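Long-range contacts in Cas13d (uncultured Ruminococcus sp, PDB 6IV9), which binds a CRISPR RNA and, through its two HEPN domains, is thought to mature that RNA and to cleave target RNA: residues A[191-195]-A[206-210]; A[194-198]-A[248-254]; A[210-216]-A[281-286]. The protein carries 2 engineered substitutions. All coordinates share one frame. Numbering follows the deposited sequence.

In the fold
The three contacts lie on the same side of the chain's centre, in a mainly helical region that probably belongs to a HEPN domain. Contacts 1 and 2 start from helix 168-197 and share Leu194 and Asn195. The loop after this helix folds back in contact 1 and, from Met210 on, reaches helix 267-291 in contact 3, which opens as contact 1 closes. Contact 2 adds the end of helix 232-251; its segments alternate with those of contact 3. Centres are about 10 Å apart for contacts 1-2 and 1-3, and about 16 Å for 2-3. Leu194 CD1 lies 3.4 Å from Leu281 CD2. One apolar core joins three helices and the loop that follows the first of them.

Contact 1. Residues A[191-195]-A[206-210]; sequences VYALN and YDDFM
Residues 191-195 are regular helix. Residues 206-210 are irregular backbone that turns back along it, in an antiparallel register, with Tyr206 at phi/psi -136/-57°. The CA atoms of Val191 and Met210 are 6.8 Å apart, and those of Asn195 and Tyr206 7.2 Å. Val191 (t) points toward the loop. Its CG1 lies 4.0 Å from both Met210 CG and Tyr206 CE2. Tyr206 and Phe209 have chi1 t, and Met210 is m,m,m. Tyr192 sends its hydroxyl out of the contact, to the carbonyl of Tyr638. Leu194 (m,t) places CD1 3.8 Å from Met210 SD and CB 4.4 Å from Phe209 CE2. Asn195 (m) fills the middle. Its ND2 donates to Val191 O (3.0 Å) and weakly to Asp207 OD1 (3.4 Å). The same ND2 sits over one face of the Tyr206 ring, 4.0 Å from CZ. Asn195 OD1 meets the edge of the Phe209 ring, 3.9 Å from CD2. Asp207 OD1 also takes a weak bond from Met210 N (3.4 Å). This is a loop folded back on its own preceding helix, with a polar centre beside apolar packing. Tyr206 stacks on His828. Phe209 packs on helices 232-251 and 267-291, and Met210 on Val284 of helix 267-291.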
loop_
_atom_site.group_PDB
_atom_site.type_symbol
_atom_site.label_atom_id
_atom_site.label_comp_id
_atom_site.label_asym_id
_atom_site.label_seq_id
_atom_site.Cartn_x
_atom_site.Cartn_y
_atom_site.Cartn_z
ATOM N N VAL A 191 5.132 -13.128 1.973
ATOM C CA VAL A 191 5.781 -14.463 1.900
ATOM C C VAL A 191 7.295 -14.279 2.043
ATOM O O VAL A 191 7.918 -15.074 2.700
ATOM C CB VAL A 191 5.414 -15.171 0.589
ATOM C CG1 VAL A 191 6.255 -16.404 0.367
ATOM C CG2 VAL A 191 3.945 -15.513 0.546
ATOM N N TYR A 192 7.848 -13.268 1.391
ATOM C CA TYR A 192 9.302 -13.032 1.508
ATOM C C TYR A 192 9.654 -12.696 2.956
ATOM O O TYR A 192 10.598 -13.223 3.467
ATOM C CB TYR A 192 9.737 -11.897 0.586
ATOM C CG TYR A 192 11.101 -11.358 0.905
ATOM C CD1 TYR A 192 12.242 -12.068 0.606
ATOM C CD2 TYR A 192 11.244 -10.147 1.541
ATOM C CE1 TYR A 192 13.498 -11.579 0.914
ATOM C CE2 TYR A 192 12.489 -9.641 1.853
ATOM C CZ TYR A 192 13.621 -10.361 1.545
ATOM O OH TYR A 192 14.831 -9.834 1.857
ATOM N N ALA A 193 8.863 -11.854 3.594
ATOM C CA ALA A 193 9.150 -11.456 4.985
ATOM C C ALA A 193 9.117 -12.684 5.900
ATOM O O ALA A 193 9.990 -12.821 6.725
ATOM C CB ALA A 193 8.148 -10.438 5.427
ATOM N N LEU A 194 8.128 -13.546 5.730
ATOM C CA LEU A 194 8.027 -14.752 6.585
ATOM C C LEU A 194 9.235 -15.663 6.360
ATOM O O LEU A 194 9.775 -16.126 7.329
ATOM C CB LEU A 194 6.695 -15.441 6.297
ATOM C CG LEU A 194 5.501 -14.665 6.830
ATOM C CD1 LEU A 194 4.207 -15.204 6.275
ATOM C CD2 LEU A 194 5.494 -14.686 8.340
ATOM N N ASN A 195 9.638 -15.873 5.115
ATOM C CA ASN A 195 10.840 -16.686 4.817
ATOM C C ASN A 195 12.091 -16.011 5.383
ATOM O O ASN A 195 12.939 -16.694 5.921
ATOM C CB ASN A 195 11.008 -16.944 3.327
ATOM C CG ASN A 195 10.152 -18.105 2.883
ATOM O OD1 ASN A 195 10.497 -19.238 3.132
ATOM N ND2 ASN A 195 9.011 -17.825 2.298
ATOM N N TYR A 206 12.810 -21.978 -1.415
ATOM C CA TYR A 206 12.069 -20.753 -1.046
ATOM C C TYR A 206 10.654 -21.086 -0.583
ATOM O O TYR A 206 10.275 -20.701 0.502
ATOM C CB TYR A 206 12.075 -19.738 -2.188
ATOM C CG TYR A 206 11.466 -18.420 -1.794
ATOM C CD1 TYR A 206 12.158 -17.519 -1.004
ATOM C CD2 TYR A 206 10.173 -18.103 -2.168
ATOM C CE1 TYR A 206 11.584 -16.327 -0.603
ATOM C CE2 TYR A 206 9.591 -16.907 -1.790
ATOM C CZ TYR A 206 10.298 -16.022 -1.007
ATOM O OH TYR A 206 9.697 -14.868 -0.660
ATOM N N ASP A 207 9.897 -21.750 -1.441
ATOM C CA ASP A 207 8.481 -21.944 -1.055
ATOM C C ASP A 207 8.193 -23.343 -0.542
ATOM O O ASP A 207 7.066 -23.782 -0.634
ATOM C CB ASP A 207 7.469 -21.129 -1.849
ATOM C CG ASP A 207 6.870 -20.044 -0.969
ATOM O OD1 ASP A 207 7.292 -19.925 0.214
ATOM O OD2 ASP A 207 6.003 -19.341 -1.466
ATOM N N ASP A 208 9.222 -23.974 0.008
ATOM C CA ASP A 208 9.051 -25.272 0.704
ATOM C C ASP A 208 8.187 -24.990 1.934
ATOM O O ASP A 208 7.479 -25.891 2.390
ATOM C CB ASP A 208 10.397 -25.878 1.097
ATOM C CG ASP A 208 10.814 -26.983 0.149
ATOM O OD1 ASP A 208 10.375 -26.944 -1.012
ATOM O OD2 ASP A 208 11.553 -27.872 0.586
ATOM N N PHE A 209 8.240 -23.748 2.412
ATOM C CA PHE A 209 7.494 -23.392 3.633
ATOM C C PHE A 209 6.105 -22.897 3.243
ATOM O O PHE A 209 5.196 -23.666 3.378
ATOM C CB PHE A 209 8.331 -22.414 4.453
ATOM C CG PHE A 209 7.617 -21.685 5.553
ATOM C CD1 PHE A 209 6.550 -22.254 6.208
ATOM C CD2 PHE A 209 8.028 -20.428 5.939
ATOM C CE1 PHE A 209 5.903 -21.580 7.224
ATOM C CE2 PHE A 209 7.378 -19.751 6.950
ATOM C CZ PHE A 209 6.317 -20.330 7.592
ATOM N N MET A 210 5.966 -21.679 2.744
ATOM C CA MET A 210 4.613 -21.160 2.418
ATOM C C MET A 210 3.940 -21.910 1.265
ATOM O O MET A 210 2.735 -22.002 1.281
ATOM C CB MET A 210 4.619 -19.657 2.148
ATOM C CG MET A 210 5.164 -18.861 3.294
ATOM S SD MET A 210 3.997 -18.613 4.613
ATOM C CE MET A 210 2.666 -17.794 3.747
#

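Contact 2. Residues A[194-198]-A[248-254]; sequences LNNML and LLKTKRL
Segment 194-198 is helical through most of its length, near the C-terminal end of helix 168-197. Segment 248-254 is helical to Thr251, breaks at Lys252 with positive phi (79°), and goes on as a 3-10 turn at Arg253 and Leu254. The closest CA pairs are Leu198 with Leu248 (5.6 Å) and Met197 with Arg253 (6.4 Å). Within the second segment Thr251 OG1 (chi1 p) donates to Leu248 O (2.9 Å) and accepts from Arg253 N (3.1 Å). The latter bond makes an ST turn across the break. The CA-to-CB bond of Arg253 points toward the first segment. Arg253 NH1 donates to the backbone carbonyl Met197 O (3.0 Å). Met197 (chi1 t) packs its CG on Arg253 CB (3.3 Å) and on Leu248 CD1 (3.6 Å). Leu198 (m,t) brings CD2 to 3.8 Å from Leu248 CB. Leu194 CD2 is 4.2 Å from Leu248 CD2 and 4.5 Å from Leu254 CD2. Two helix ends are thus joined by a leucine-methionine patch and one arginine. Arg253 also forms a salt bridge with Asp586. Phe257 covers Leu194 and Met197, and helix 267-291 packs against Leu194 and Leu254.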
loop_
_atom_site.group_PDB
_atom_site.type_symbol
_atom_site.label_atom_id
_atom_site.label_comp_id
_atom_site.label_asym_id
_atom_site.label_seq_id
_atom_site.Cartn_x
_atom_site.Cartn_y
_atom_site.Cartn_z
ATOM N N LEU A 194 8.128 -13.546 5.730
ATOM C CA LEU A 194 8.027 -14.752 6.585
ATOM C C LEU A 194 9.235 -15.663 6.360
ATOM O O LEU A 194 9.775 -16.126 7.329
ATOM C CB LEU A 194 6.695 -15.441 6.297
ATOM C CG LEU A 194 5.501 -14.665 6.830
ATOM C CD1 LEU A 194 4.207 -15.204 6.275
ATOM C CD2 LEU A 194 5.494 -14.686 8.340
ATOM N N ASN A 195 9.638 -15.873 5.115
ATOM C CA ASN A 195 10.840 -16.686 4.817
ATOM C C ASN A 195 12.091 -16.011 5.383
ATOM O O ASN A 195 12.939 -16.694 5.921
ATOM C CB ASN A 195 11.008 -16.944 3.327
ATOM C CG ASN A 195 10.152 -18.105 2.883
ATOM O OD1 ASN A 195 10.497 -19.238 3.132
ATOM N ND2 ASN A 195 9.011 -17.825 2.298
ATOM N N ASN A 196 12.178 -14.700 5.234
ATOM C CA ASN A 196 13.343 -13.908 5.685
ATOM C C ASN A 196 13.493 -14.003 7.201
ATOM O O ASN A 196 14.595 -14.091 7.686
ATOM C CB ASN A 196 13.203 -12.445 5.301
ATOM C CG ASN A 196 14.444 -11.674 5.665
ATOM O OD1 ASN A 196 15.531 -12.075 5.330
ATOM N ND2 ASN A 196 14.278 -10.588 6.377
ATOM N N MET A 197 12.361 -14.070 7.888
ATOM C CA MET A 197 12.212 -14.080 9.363
ATOM C C MET A 197 12.941 -15.293 9.940
ATOM O O MET A 197 13.378 -15.228 11.075
ATOM C CB MET A 197 10.723 -14.209 9.674
ATOM C CG MET A 197 10.313 -13.793 11.032
ATOM S SD MET A 197 9.017 -12.552 10.955
ATOM C CE MET A 197 10.011 -11.124 10.547
ATOM N N LEU A 198 13.056 -16.350 9.152
ATOM C CA LEU A 198 13.708 -17.608 9.571
ATOM C C LEU A 198 15.190 -17.382 9.868
ATOM O O LEU A 198 15.700 -18.000 10.795
ATOM C CB LEU A 198 13.535 -18.635 8.456
ATOM C CG LEU A 198 12.113 -19.135 8.245
ATOM C CD1 LEU A 198 12.097 -20.228 7.211
ATOM C CD2 LEU A 198 11.533 -19.650 9.537
ATOM N N LEU A 248 10.050 -21.130 12.483
ATOM C CA LEU A 248 9.571 -19.736 12.611
ATOM C C LEU A 248 9.133 -19.453 14.049
ATOM O O LEU A 248 9.417 -18.403 14.543
ATOM C CB LEU A 248 8.411 -19.527 11.639
ATOM C CG LEU A 248 7.866 -18.108 11.578
ATOM C CD1 LEU A 248 8.959 -17.122 11.241
ATOM C CD2 LEU A 248 6.758 -18.012 10.559
ATOM N N LEU A 249 8.456 -20.393 14.688
ATOM C CA LEU A 249 8.015 -20.181 16.088
ATOM C C LEU A 249 9.233 -20.022 17.008
ATOM O O LEU A 249 9.163 -19.233 17.919
ATOM C CB LEU A 249 7.135 -21.351 16.531
ATOM C CG LEU A 249 5.798 -21.479 15.810
ATOM C CD1 LEU A 249 5.141 -22.804 16.102
ATOM C CD2 LEU A 249 4.873 -20.334 16.145
ATOM N N LYS A 250 10.282 -20.795 16.758
ATOM C CA LYS A 250 11.519 -20.788 17.580
ATOM C C LYS A 250 12.248 -19.440 17.487
ATOM O O LYS A 250 12.925 -19.080 18.425
ATOM C CB LYS A 250 12.346 -22.041 17.288
ATOM C CG LYS A 250 11.656 -23.338 17.679
ATOM C CD LYS A 250 12.491 -24.598 17.593
ATOM C CE LYS A 250 12.797 -25.028 16.182
ATOM N NZ LYS A 250 12.995 -26.487 16.046
ATOM N N THR A 251 12.122 -18.734 16.370
ATOM C CA THR A 251 12.849 -17.450 16.222
ATOM C C THR A 251 12.359 -16.402 17.211
ATOM O O THR A 251 13.143 -15.539 17.509
ATOM C CB THR A 251 12.802 -16.895 14.797
ATOM O OG1 THR A 251 11.499 -16.390 14.539
ATOM C CG2 THR A 251 13.214 -17.897 13.750
ATOM N N LYS A 252 11.056 -16.401 17.485
ATOM C CA LYS A 252 10.348 -15.422 18.344
ATOM C C LYS A 252 10.097 -14.118 17.564
ATOM O O LYS A 252 9.522 -13.195 18.130
ATOM C CB LYS A 252 11.077 -15.173 19.663
ATOM C CG LYS A 252 11.393 -16.404 20.491
ATOM C CD LYS A 252 10.198 -17.272 20.724
ATOM C CE LYS A 252 10.477 -18.483 21.586
ATOM N NZ LYS A 252 9.468 -19.543 21.372
ATOM N N ARG A 253 10.456 -14.114 16.283
ATOM C CA ARG A 253 10.357 -12.948 15.361
ATOM C C ARG A 253 8.901 -12.592 15.023
ATOM O O ARG A 253 8.649 -11.467 14.604
ATOM C CB ARG A 253 11.217 -13.183 14.126
ATOM C CG ARG A 253 12.703 -13.068 14.405
ATOM C CD ARG A 253 13.397 -12.217 13.366
ATOM N NE ARG A 253 14.802 -12.011 13.627
ATOM C CZ ARG A 253 15.695 -12.963 13.565
ATOM N NH1 ARG A 253 15.352 -14.156 13.134
ATOM N NH2 ARG A 253 16.934 -12.722 13.927
ATOM N N LEU A 254 7.952 -13.491 15.301
ATOM C CA LEU A 254 6.512 -13.238 15.021
ATOM C C LEU A 254 6.002 -12.082 15.881
ATOM O O LEU A 254 5.043 -11.444 15.514
ATOM C CB LEU A 254 5.682 -14.506 15.216
ATOM C CG LEU A 254 5.688 -15.454 14.024
ATOM C CD1 LEU A 254 4.937 -16.731 14.338
ATOM C CD2 LEU A 254 5.114 -14.790 12.786
#

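Contact 3. Residues A[210-216]-A[281-286]; sequences MGYLSAR and LAIVGQ
A loop without regular structure, 210-216, lies along one turn and a half of helix 267-291. The register is antiparallel, with CA of Met210 5.8 Å from CA of Gly285 and CA of Ala215 5.0 Å from CA of Ala282. The Met210 side chain (m,m,m) is curled, so that CE settles in a hollow between Leu281 O (3.5 Å), Val284 CG1 (3.5 Å) and Gly285 N (4.0 Å). Leu213 sits in an extended part of the loop (psi 151°). Its side chain (m,t) lays CD1 on Leu281 CB (3.7 Å) and 4.1 Å from Ala282 N. Ala215 is a small bump, its CB set between Ala282 O (4.1 Å) and Gln286 CB (3.9 Å), one helical turn apart. Water 1 donates to Gly285 O (3.1 Å) and weakly to Met210 O (3.5 Å). At the far end Arg216 NH1 donates to Gln286 OE1 (2.9 Å). Water 2 donates to this OE1 (2.6 Å) and accepts from Ala215 N (3.0 Å). Ser214 OG accepts from Arg216 N (3.2 Å), an ST turn. The arrangement is loop-on-helix packing, with one water bridging the backbones near Met210 and another at the Arg216-Gln286 end, within what is probably a HEPN domain.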
loop_
_atom_site.group_PDB
_atom_site.type_symbol
_atom_site.label_atom_id
_atom_site.label_comp_id
_atom_site.label_asym_id
_atom_site.label_seq_id
_atom_site.Cartn_x
_atom_site.Cartn_y
_atom_site.Cartn_z
ATOM N N MET A 210 5.966 -21.679 2.744
ATOM C CA MET A 210 4.613 -21.160 2.418
ATOM C C MET A 210 3.940 -21.910 1.265
ATOM O O MET A 210 2.735 -22.002 1.281
ATOM C CB MET A 210 4.619 -19.657 2.148
ATOM C CG MET A 210 5.164 -18.861 3.294
ATOM S SD MET A 210 3.997 -18.613 4.613
ATOM C CE MET A 210 2.666 -17.794 3.747
ATOM N N GLY A 211 4.707 -22.389 0.294
ATOM C CA GLY A 211 4.164 -23.080 -0.890
ATOM C C GLY A 211 3.427 -24.371 -0.578
ATOM O O GLY A 211 2.545 -24.719 -1.344
ATOM N N TYR A 212 3.829 -25.092 0.465
ATOM C CA TYR A 212 3.210 -26.400 0.790
ATOM C C TYR A 212 2.026 -26.255 1.746
ATOM O O TYR A 212 1.463 -27.271 2.111
ATOM C CB TYR A 212 4.239 -27.365 1.375
ATOM C CG TYR A 212 5.242 -27.897 0.389
ATOM C CD1 TYR A 212 4.905 -28.107 -0.932
ATOM C CD2 TYR A 212 6.531 -28.188 0.782
ATOM C CE1 TYR A 212 5.824 -28.592 -1.844
ATOM C CE2 TYR A 212 7.464 -28.670 -0.117
ATOM C CZ TYR A 212 7.110 -28.873 -1.433
ATOM O OH TYR A 212 8.036 -29.357 -2.314
ATOM N N LEU A 213 1.727 -25.043 2.192
ATOM C CA LEU A 213 0.560 -24.836 3.078
ATOM C C LEU A 213 -0.711 -24.861 2.231
ATOM O O LEU A 213 -0.637 -24.545 1.069
ATOM C CB LEU A 213 0.672 -23.490 3.792
ATOM C CG LEU A 213 1.841 -23.328 4.751
ATOM C CD1 LEU A 213 1.880 -21.926 5.310
ATOM C CD2 LEU A 213 1.769 -24.334 5.873
ATOM N N SER A 214 -1.807 -25.270 2.824
ATOM C CA SER A 214 -3.067 -25.180 2.076
ATOM C C SER A 214 -4.158 -24.819 3.068
ATOM O O SER A 214 -4.247 -25.490 4.090
ATOM C CB SER A 214 -3.374 -26.444 1.363
ATOM O OG SER A 214 -4.667 -26.362 0.812
ATOM N N ALA A 215 -5.036 -23.890 2.692
ATOM C CA ALA A 215 -6.171 -23.472 3.542
ATOM C C ALA A 215 -7.212 -24.592 3.580
ATOM O O ALA A 215 -8.148 -24.483 4.318
ATOM C CB ALA A 215 -6.768 -22.182 3.063
ATOM N N ARG A 216 -7.029 -25.613 2.757
ATOM C CA ARG A 216 -7.966 -26.754 2.686
ATOM C C ARG A 216 -7.573 -27.806 3.724
ATOM O O ARG A 216 -8.276 -28.794 3.849
ATOM C CB ARG A 216 -8.033 -27.297 1.261
ATOM C CG ARG A 216 -8.908 -26.453 0.347
ATOM C CD ARG A 216 -8.811 -26.763 -1.124
ATOM N NE ARG A 216 -7.469 -26.535 -1.621
ATOM C CZ ARG A 216 -6.803 -25.395 -1.518
ATOM N NH1 ARG A 216 -7.380 -24.331 -0.993
ATOM N NH2 ARG A 216 -5.556 -25.326 -1.934
ATOM N N LEU A 281 -1.027 -17.947 8.086
ATOM C CA LEU A 281 -0.048 -18.322 7.041
ATOM C C LEU A 281 -0.734 -19.084 5.910
ATOM O O LEU A 281 -0.479 -18.798 4.788
ATOM C CB LEU A 281 1.033 -19.191 7.677
ATOM C CG LEU A 281 1.810 -18.544 8.809
ATOM C CD1 LEU A 281 2.885 -19.476 9.309
ATOM C CD2 LEU A 281 2.406 -17.234 8.377
ATOM N N ALA A 282 -1.599 -20.021 6.250
ATOM C CA ALA A 282 -2.307 -20.818 5.233
ATOM C C ALA A 282 -3.175 -19.896 4.370
ATOM O O ALA A 282 -3.277 -20.130 3.203
ATOM C CB ALA A 282 -3.124 -21.872 5.914
ATOM N N ILE A 283 -3.825 -18.914 4.971
ATOM C CA ILE A 283 -4.661 -17.966 4.181
ATOM C C ILE A 283 -3.766 -17.158 3.240
ATOM O O ILE A 283 -4.099 -17.029 2.098
ATOM C CB ILE A 283 -5.504 -17.067 5.091
ATOM C CG1 ILE A 283 -6.657 -17.849 5.707
ATOM C CG2 ILE A 283 -6.000 -15.864 4.328
ATOM C CD1 ILE A 283 -7.314 -17.168 6.853
ATOM N N VAL A 284 -2.620 -16.702 3.727
ATOM C CA VAL A 284 -1.677 -15.934 2.874
ATOM C C VAL A 284 -1.248 -16.839 1.719
ATOM O O VAL A 284 -1.237 -16.386 0.612
ATOM C CB VAL A 284 -0.467 -15.463 3.693
ATOM C CG1 VAL A 284 0.676 -15.031 2.804
ATOM C CG2 VAL A 284 -0.838 -14.351 4.646
ATOM N N GLY A 285 -0.952 -18.098 2.001
ATOM C CA GLY A 285 -0.546 -19.044 0.952
ATOM C C GLY A 285 -1.646 -19.247 -0.074
ATOM O O GLY A 285 -1.346 -19.316 -1.246
ATOM N N GLN A 286 -2.882 -19.332 0.385
ATOM C CA GLN A 286 -4.044 -19.531 -0.512
ATOM C C GLN A 286 -4.189 -18.328 -1.449
ATOM O O GLN A 286 -4.401 -18.521 -2.625
ATOM C CB GLN A 286 -5.293 -19.773 0.328
ATOM C CG GLN A 286 -6.595 -19.482 -0.392
ATOM C CD GLN A 286 -6.947 -20.511 -1.433
ATOM O OE1 GLN A 286 -6.429 -21.608 -1.454
ATOM N NE2 GLN A 286 -7.849 -20.141 -2.316
HETATM O O HOH W 1 1.491 -20.563 -1.631
HETATM O O HOH W 2 -4.624 -22.954 -0.100
#